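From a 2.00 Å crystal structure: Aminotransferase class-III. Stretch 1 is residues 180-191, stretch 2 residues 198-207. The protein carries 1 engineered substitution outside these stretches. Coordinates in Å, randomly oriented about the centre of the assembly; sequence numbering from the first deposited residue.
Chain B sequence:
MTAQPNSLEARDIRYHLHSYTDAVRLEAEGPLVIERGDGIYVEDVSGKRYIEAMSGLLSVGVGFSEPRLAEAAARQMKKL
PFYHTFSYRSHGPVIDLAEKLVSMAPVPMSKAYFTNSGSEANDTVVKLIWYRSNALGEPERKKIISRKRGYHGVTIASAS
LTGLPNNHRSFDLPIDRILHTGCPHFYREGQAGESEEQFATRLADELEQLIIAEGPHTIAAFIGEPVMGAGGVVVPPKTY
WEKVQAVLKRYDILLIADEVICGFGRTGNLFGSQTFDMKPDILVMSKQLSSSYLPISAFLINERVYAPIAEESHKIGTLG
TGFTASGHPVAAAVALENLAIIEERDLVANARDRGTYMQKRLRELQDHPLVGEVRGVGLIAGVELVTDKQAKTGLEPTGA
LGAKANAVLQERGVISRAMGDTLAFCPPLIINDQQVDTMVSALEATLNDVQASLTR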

ATOM      1  N   HIS B 180     -18.713  -7.121  12.636  1.00  4.63           N
ATOM      2  CA  HIS B 180     -18.560  -5.887  13.408  1.00  5.38           C
ATOM      3  C   HIS B 180     -19.459  -5.909  14.627  1.00  6.29           C
ATOM      4  O   HIS B 180     -20.661  -6.093  14.505  1.00  6.61           O
ATOM      5  CB  HIS B 180     -18.864  -4.629  12.579  1.00  5.87           C
ATOM      6  CG  HIS B 180     -17.925  -4.427  11.442  1.00  6.25           C
ATOM      7  ND1 HIS B 180     -18.088  -5.069  10.238  1.00  7.23           N
ATOM      8  CD2 HIS B 180     -16.802  -3.679  11.325  1.00  5.83           C
ATOM      9  CE1 HIS B 180     -17.100  -4.725   9.419  1.00  8.23           C
ATOM     10  NE2 HIS B 180     -16.311  -3.875  10.054  1.00  4.62           N
ATOM     11  N   THR B 181     -18.868  -5.697  15.790  1.00  6.45           N
ATOM     12  CA  THR B 181     -19.610  -5.539  17.036  1.00  5.58           C
ATOM     13  C   THR B 181     -19.692  -4.044  17.340  1.00  6.32           C
ATOM     14  O   THR B 181     -19.343  -3.206  16.502  1.00  4.44           O
ATOM     15  CB  THR B 181     -18.950  -6.387  18.135  1.00  6.62           C
ATOM     16  OG1 THR B 181     -19.816  -6.453  19.278  1.00  6.50           O
ATOM     17  CG2 THR B 181     -17.572  -5.848  18.531  1.00  2.96           C
ATOM     18  N   GLY B 182     -20.171  -3.684  18.521  1.00  7.23           N
ATOM     19  CA  GLY B 182     -20.562  -2.308  18.757  1.00  7.27           C
ATOM     20  C   GLY B 182     -19.398  -1.341  18.941  1.00  5.32           C
ATOM     21  O   GLY B 182     -18.281  -1.699  19.328  1.00  4.89           O
ATOM     22  N   CYS B 183     -19.687  -0.067  18.677  1.00  5.08           N
ATOM     23  CA  CYS B 183     -18.730   1.010  18.945  1.00  5.39           C
ATOM     24  C   CYS B 183     -18.757   1.374  20.434  1.00  4.56           C
ATOM     25  O   CYS B 183     -19.828   1.688  20.958  1.00  6.33           O
ATOM     26  CB  CYS B 183     -19.063   2.246  18.123  1.00  6.40           C
ATOM     27  SG  CYS B 183     -17.966   3.630  18.505  1.00 13.48           S
ATOM     28  N   PRO B 184     -17.589   1.389  21.135  1.00  4.37           N
ATOM     29  CA  PRO B 184     -17.575   1.724  22.569  1.00  5.32           C
ATOM     30  C   PRO B 184     -17.576   3.220  22.841  1.00  4.38           C
ATOM     31  O   PRO B 184     -16.687   3.754  23.500  1.00  7.55           O
ATOM     32  CB  PRO B 184     -16.298   1.026  23.064  1.00  5.66           C
ATOM     33  CG  PRO B 184     -15.402   1.005  21.888  1.00  8.46           C
ATOM     34  CD  PRO B 184     -16.263   0.950  20.655  1.00  7.04           C
ATOM     35  N   HIS B 185     -18.590   3.922  22.327  1.00  3.98           N
ATOM     36  CA  HIS B 185     -18.701   5.374  22.495  1.00  4.11           C
ATOM     37  C   HIS B 185     -19.873   5.681  23.423  1.00  3.49           C
ATOM     38  O   HIS B 185     -21.022   5.733  22.985  1.00  3.56           O
ATOM     39  CB  HIS B 185     -18.888   6.091  21.159  1.00  4.22           C
ATOM     40  CG  HIS B 185     -18.779   7.588  21.275  1.00  5.03           C
ATOM     41  ND1 HIS B 185     -19.163   8.441  20.271  1.00  4.32           N
ATOM     42  CD2 HIS B 185     -18.340   8.375  22.286  1.00  5.47           C
ATOM     43  CE1 HIS B 185     -18.951   9.686  20.646  1.00  6.61           C
ATOM     44  NE2 HIS B 185     -18.452   9.675  21.864  1.00  5.58           N
ATOM     45  N   PHE B 186     -19.570   5.902  24.700  1.00  4.37           N
ATOM     46  CA  PHE B 186     -20.618   6.023  25.713  1.00  5.05           C
ATOM     47  C   PHE B 186     -21.561   7.191  25.407  1.00  6.54           C
ATOM     48  O   PHE B 186     -22.787   7.062  25.514  1.00  5.28           O
ATOM     49  CB  PHE B 186     -19.973   6.168  27.089  1.00  6.93           C
ATOM     50  CG  PHE B 186     -20.952   6.293  28.219  1.00  8.14           C
ATOM     51  CD1 PHE B 186     -21.915   5.325  28.433  1.00  6.58           C
ATOM     52  CD2 PHE B 186     -20.871   7.372  29.097  1.00 10.67           C
ATOM     53  CE1 PHE B 186     -22.814   5.431  29.493  1.00  8.71           C
ATOM     54  CE2 PHE B 186     -21.768   7.484  30.168  1.00 10.50           C
ATOM     55  CZ  PHE B 186     -22.744   6.506  30.355  1.00  8.38           C
ATOM     56  N   TYR B 187     -21.004   8.330  25.002  1.00  6.08           N
ATOM     57  CA  TYR B 187     -21.821   9.507  24.707  1.00  7.13           C
ATOM     58  C   TYR B 187     -22.860   9.235  23.627  1.00  6.36           C
ATOM     59  O   TYR B 187     -23.966   9.781  23.670  1.00  6.27           O
ATOM     60  CB  TYR B 187     -20.894  10.664  24.290  1.00  5.89           C
ATOM     61  CG  TYR B 187     -21.605  11.944  23.888  1.00  8.15           C
ATOM     62  CD1 TYR B 187     -22.247  12.729  24.839  1.00  9.07           C
ATOM     63  CD2 TYR B 187     -21.588  12.389  22.573  1.00  6.74           C
ATOM     64  CE1 TYR B 187     -22.885  13.919  24.477  1.00  7.57           C
ATOM     65  CE2 TYR B 187     -22.219  13.573  22.205  1.00  7.66           C
ATOM     66  CZ  TYR B 187     -22.864  14.332  23.159  1.00  8.04           C
ATOM     67  OH  TYR B 187     -23.493  15.500  22.808  1.00  8.08           O
ATOM     68  N   ARG B 188     -22.511   8.436  22.626  1.00  5.32           N
ATOM     69  CA  ARG B 188     -23.430   8.166  21.520  1.00  6.00           C
ATOM     70  C   ARG B 188     -24.187   6.846  21.641  1.00  8.54           C
ATOM     71  O   ARG B 188     -25.158   6.640  20.922  1.00  9.38           O
ATOM     72  CB  ARG B 188     -22.667   8.185  20.185  1.00  8.40           C
ATOM     73  CG  ARG B 188     -22.330   9.602  19.679  1.00  8.72           C
ATOM     74  CD  ARG B 188     -23.591  10.320  19.228  1.00 11.30           C
ATOM     75  NE  ARG B 188     -23.391  11.754  19.047  1.00 10.71           N
ATOM     76  CZ  ARG B 188     -24.390  12.631  18.882  1.00 11.10           C
ATOM     77  NH1 ARG B 188     -25.642  12.202  18.876  1.00  8.93           N
ATOM     78  NH2 ARG B 188     -24.140  13.923  18.744  1.00  8.57           N
ATOM     79  N   GLU B 189     -23.739   5.929  22.500  1.00  7.79           N
ATOM     80  CA  GLU B 189     -24.330   4.593  22.539  1.00  8.23           C
ATOM     81  C   GLU B 189     -24.939   4.230  23.874  1.00  9.75           C
ATOM     82  O   GLU B 189     -25.722   3.280  23.928  1.00 10.52           O
ATOM     83  CB  GLU B 189     -23.283   3.526  22.169  1.00  8.74           C
ATOM     84  CG  GLU B 189     -22.748   3.640  20.747  1.00  9.46           C
ATOM     85  CD  GLU B 189     -23.750   3.178  19.724  1.00 17.57           C
ATOM     86  OE1 GLU B 189     -23.579   3.516  18.534  1.00 21.13           O
ATOM     87  OE2 GLU B 189     -24.704   2.463  20.113  1.00 16.97           O
ATOM     88  N   GLY B 190     -24.586   4.928  24.947  1.00  7.15           N
ATOM     89  CA  GLY B 190     -25.117   4.579  26.255  1.00  8.01           C
ATOM     90  C   GLY B 190     -26.614   4.810  26.300  1.00 13.83           C
ATOM     91  O   GLY B 190     -27.132   5.746  25.704  1.00  9.35           O
ATOM     92  N   GLN B 191     -27.313   3.931  27.002  1.00 12.62           N
ATOM     93  CA  GLN B 191     -28.764   4.031  27.082  1.00 13.89           C
ATOM     94  C   GLN B 191     -29.151   4.916  28.257  1.00 15.74           C
ATOM     95  O   GLN B 191     -28.321   5.259  29.112  1.00 13.08           O
ATOM     96  CB  GLN B 191     -29.371   2.632  27.186  1.00 14.20           C
ATOM     97  CG  GLN B 191     -29.052   1.790  25.956  1.00 17.35           C
ATOM     98  CD  GLN B 191     -29.338   0.303  26.138  1.00 18.36           C
ATOM     99  OE1 GLN B 191     -29.553  -0.182  27.247  1.00 18.61           O
ATOM    100  NE2 GLN B 191     -29.316  -0.428  25.035  1.00 21.78           N
ATOM    101  N   GLN B 198     -21.442   0.119  33.280  1.00  5.49           N
ATOM    102  CA  GLN B 198     -22.507  -0.762  32.829  1.00  6.43           C
ATOM    103  C   GLN B 198     -22.482  -0.884  31.309  1.00  7.00           C
ATOM    104  O   GLN B 198     -22.696  -1.963  30.758  1.00  4.99           O
ATOM    105  CB  GLN B 198     -23.869  -0.250  33.312  1.00  7.93           C
ATOM    106  CG  GLN B 198     -25.068  -1.077  32.856  1.00  7.08           C
ATOM    107  CD  GLN B 198     -24.999  -2.540  33.249  1.00 17.23           C
ATOM    108  OE1 GLN B 198     -25.333  -3.447  32.450  1.00 21.68           O
ATOM    109  NE2 GLN B 198     -24.568  -2.794  34.460  1.00 12.30           N
ATOM    110  N   PHE B 199     -22.212   0.228  30.626  1.00  4.93           N
ATOM    111  CA  PHE B 199     -22.098   0.210  29.173  1.00  5.38           C
ATOM    112  C   PHE B 199     -20.952  -0.715  28.732  1.00  3.82           C
ATOM    113  O   PHE B 199     -21.087  -1.460  27.769  1.00  4.38           O
ATOM    114  CB  PHE B 199     -21.886   1.650  28.694  1.00  4.90           C
ATOM    115  CG  PHE B 199     -21.583   1.789  27.244  1.00  5.31           C
ATOM    116  CD1 PHE B 199     -22.493   1.357  26.278  1.00  5.75           C
ATOM    117  CD2 PHE B 199     -20.405   2.401  26.828  1.00  4.98           C
ATOM    118  CE1 PHE B 199     -22.214   1.522  24.935  1.00  5.79           C
ATOM    119  CE2 PHE B 199     -20.135   2.559  25.476  1.00  4.78           C
ATOM    120  CZ  PHE B 199     -21.029   2.127  24.544  1.00  5.51           C
ATOM    121  N   ALA B 200     -19.840  -0.688  29.457  1.00  2.96           N
ATOM    122  CA  ALA B 200     -18.736  -1.589  29.154  1.00  4.21           C
ATOM    123  C   ALA B 200     -19.142  -3.042  29.354  1.00  5.52           C
ATOM    124  O   ALA B 200     -18.817  -3.918  28.535  1.00  4.43           O
ATOM    125  CB  ALA B 200     -17.532  -1.245  30.012  1.00  4.42           C
ATOM    126  N   THR B 201     -19.846  -3.322  30.442  1.00  4.06           N
ATOM    127  CA  THR B 201     -20.374  -4.662  30.654  1.00  5.47           C
ATOM    128  C   THR B 201     -21.286  -5.074  29.510  1.00  5.34           C
ATOM    129  O   THR B 201     -21.191  -6.200  28.998  1.00  4.67           O
ATOM    130  CB  THR B 201     -21.101  -4.724  32.004  1.00  5.72           C
ATOM    131  OG1 THR B 201     -20.145  -4.628  33.052  1.00  6.91           O
ATOM    132  CG2 THR B 201     -21.894  -6.030  32.152  1.00  9.67           C
ATOM    133  N   ARG B 202     -22.182  -4.180  29.080  1.00  5.42           N
ATOM    134  CA  ARG B 202     -23.083  -4.532  27.992  1.00  5.27           C
ATOM    135  C   ARG B 202     -22.308  -4.806  26.691  1.00  6.13           C
ATOM    136  O   ARG B 202     -22.674  -5.707  25.930  1.00  5.04           O
ATOM    137  CB  ARG B 202     -24.129  -3.437  27.759  1.00  6.28           C
ATOM    138  CG  ARG B 202     -24.971  -3.691  26.520  1.00  6.29           C
ATOM    139  CD  ARG B 202     -26.256  -2.866  26.467  1.00  7.78           C
ATOM    140  NE  ARG B 202     -26.011  -1.425  26.339  1.00  8.66           N
ATOM    141  CZ  ARG B 202     -25.881  -0.780  25.191  1.00 11.16           C
ATOM    142  NH1 ARG B 202     -25.697   0.544  25.183  1.00 10.34           N
ATOM    143  NH2 ARG B 202     -25.928  -1.446  24.046  1.00  8.86           N
ATOM    144  N   LEU B 203     -21.260  -4.030  26.415  1.00  5.29           N
ATOM    145  CA  LEU B 203     -20.490  -4.259  25.196  1.00  4.80           C
ATOM    146  C   LEU B 203     -19.792  -5.619  25.222  1.00  5.82           C
ATOM    147  O   LEU B 203     -19.749  -6.323  24.206  1.00  4.21           O
ATOM    148  CB  LEU B 203     -19.445  -3.148  24.994  1.00  4.91           C
ATOM    149  CG  LEU B 203     -19.966  -1.766  24.611  1.00  5.57           C
ATOM    150  CD1 LEU B 203     -18.939  -0.698  24.939  1.00  6.57           C
ATOM    151  CD2 LEU B 203     -20.320  -1.728  23.152  1.00  7.50           C
ATOM    152  N   ALA B 204     -19.224  -5.998  26.363  1.00  5.35           N
ATOM    153  CA  ALA B 204     -18.595  -7.312  26.465  1.00  7.30           C
ATOM    154  C   ALA B 204     -19.629  -8.437  26.331  1.00  7.25           C
ATOM    155  O   ALA B 204     -19.334  -9.482  25.741  1.00  6.57           O
ATOM    156  CB  ALA B 204     -17.826  -7.449  27.777  1.00  5.48           C
ATOM    157  N   ASP B 205     -20.828  -8.235  26.876  1.00  6.59           N
ATOM    158  CA  ASP B 205     -21.899  -9.227  26.741  1.00  7.78           C
ATOM    159  C   ASP B 205     -22.347  -9.364  25.291  1.00  6.53           C
ATOM    160  O   ASP B 205     -22.594 -10.473  24.813  1.00  5.82           O
ATOM    161  CB  ASP B 205     -23.098  -8.846  27.600  1.00  8.11           C
ATOM    162  CG  ASP B 205     -22.848  -9.036  29.085  1.00 19.65           C
ATOM    163  OD1 ASP B 205     -21.831  -9.654  29.456  1.00 22.52           O
ATOM    164  OD2 ASP B 205     -23.680  -8.538  29.883  1.00 29.28           O
ATOM    165  N   GLU B 206     -22.494  -8.248  24.586  1.00  5.60           N
ATOM    166  CA  GLU B 206     -22.864  -8.305  23.186  1.00  6.30           C
ATOM    167  C   GLU B 206     -21.766  -8.966  22.353  1.00  5.41           C
ATOM    168  O   GLU B 206     -22.059  -9.696  21.406  1.00  5.68           O
ATOM    169  CB  GLU B 206     -23.182  -6.895  22.666  1.00  8.52           C
ATOM    170  CG  GLU B 206     -24.472  -6.349  23.291  1.00  9.42           C
ATOM    171  CD  GLU B 206     -24.742  -4.893  22.931  1.00 13.40           C
ATOM    172  OE1 GLU B 206     -25.820  -4.382  23.323  1.00 12.42           O
ATOM    173  OE2 GLU B 206     -23.869  -4.262  22.280  1.00 12.60           O
ATOM    174  N   LEU B 207     -20.503  -8.714  22.699  1.00  4.90           N
ATOM    175  CA  LEU B 207     -19.406  -9.423  22.047  1.00  4.28           C
ATOM    176  C   LEU B 207     -19.516 -10.936  22.276  1.00  5.79           C
ATOM    177  O   LEU B 207     -19.396 -11.730  21.343  1.00  4.95           O
ATOM    178  CB  LEU B 207     -18.065  -8.900  22.559  1.00  3.75           C
ATOM    179  CG  LEU B 207     -16.812  -9.667  22.131  1.00  3.91           C
ATOM    180  CD1 LEU B 207     -16.662  -9.695  20.599  1.00  4.18           C
ATOM    181  CD2 LEU B 207     -15.599  -9.049  22.768  1.00  3.13           C
TER
HETATM  182  O   HOH W   1     -19.117  -5.244  21.717  1.00  6.11           O
HETATM  183  O   HOH W   2     -24.755   0.300  22.025  1.00 17.25           O

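Stretch 2 is helical throughout, part of a longer helix that runs past both of its ends. Stretch 1 is more varied. It leaves a strand at Thr181, passes through a loop, and forms a short helix from Phe186 to Glu189. His185 holds the N-cap position of that helix, and Gly190 is the first residue after it to leave helical phi/psi. The Gly190 N to Phe186 O hydrogen bond, 2.8 Å, spans the short helix.

The two stretches run in opposite senses along the contact. Thr181 CA lies 6.3 Å from Leu207 CA, Gly182 CA 6.7 Å from Leu203 CA, and Gly190 CA 6.1 Å from Phe199 CA. Glycine thus sits at two of these three close approaches. At Gly182 a CB would point toward the helix and lie a tight 3.4 Å from Leu203 CD2. At Gly190 the limit comes from within its own stretch: a CB there would be 2.7 Å from Phe186 CE1.

Phe199 is the centre of the contact and has the largest area covered by the other stretch. Its CA-to-CB bond points toward stretch 1, and its ring meets the short helix and the residues just before and after it. Phe199 CE2 is 3.5 Å from Phe186 N and 3.7 Å from Pro184 C. Cys183 O lies at the ring edge, 3.8 Å from Phe199 CZ. Gly190 N lies over one ring face, 4.2 Å from Phe199 CE1. Glu189 adds its CB, 3.6 Å from Phe199 CZ. The Phe186 and Phe199 rings meet obliquely, with planes at 43° and centroids 5.6 Å apart.

Leu203, one helical turn on, extends the apolar surface. Its CD1 packs 3.7 Å from Pro184 CB. Its CD2 reaches the backbone, 4.1 Å from Cys183 O.

Arg202 provides the direct polar link. Its NH1 donates a weak hydrogen bond to Glu189 O at 3.0 Å; the N-H...O angle is only 128°. Its NH2 forms a salt bridge with Glu206 OE1, also 3.0 Å, within the helix. Gln191 NE2 lies over one face of the guanidinium, 3.5 Å from Arg202 CZ.

Two waters complete the contact. Water 2 donates to Glu189 OE2 and accepts from Arg202 NH2, both at 2.9 Å, so the two charged side chains are joined through solvent. Water 1 connects Thr181 OG1 and Leu203 O, 2.8 Å from each, and donates to the carbonyl. Thr181 OG1 also comes within 4.1 Å of Leu207 CA.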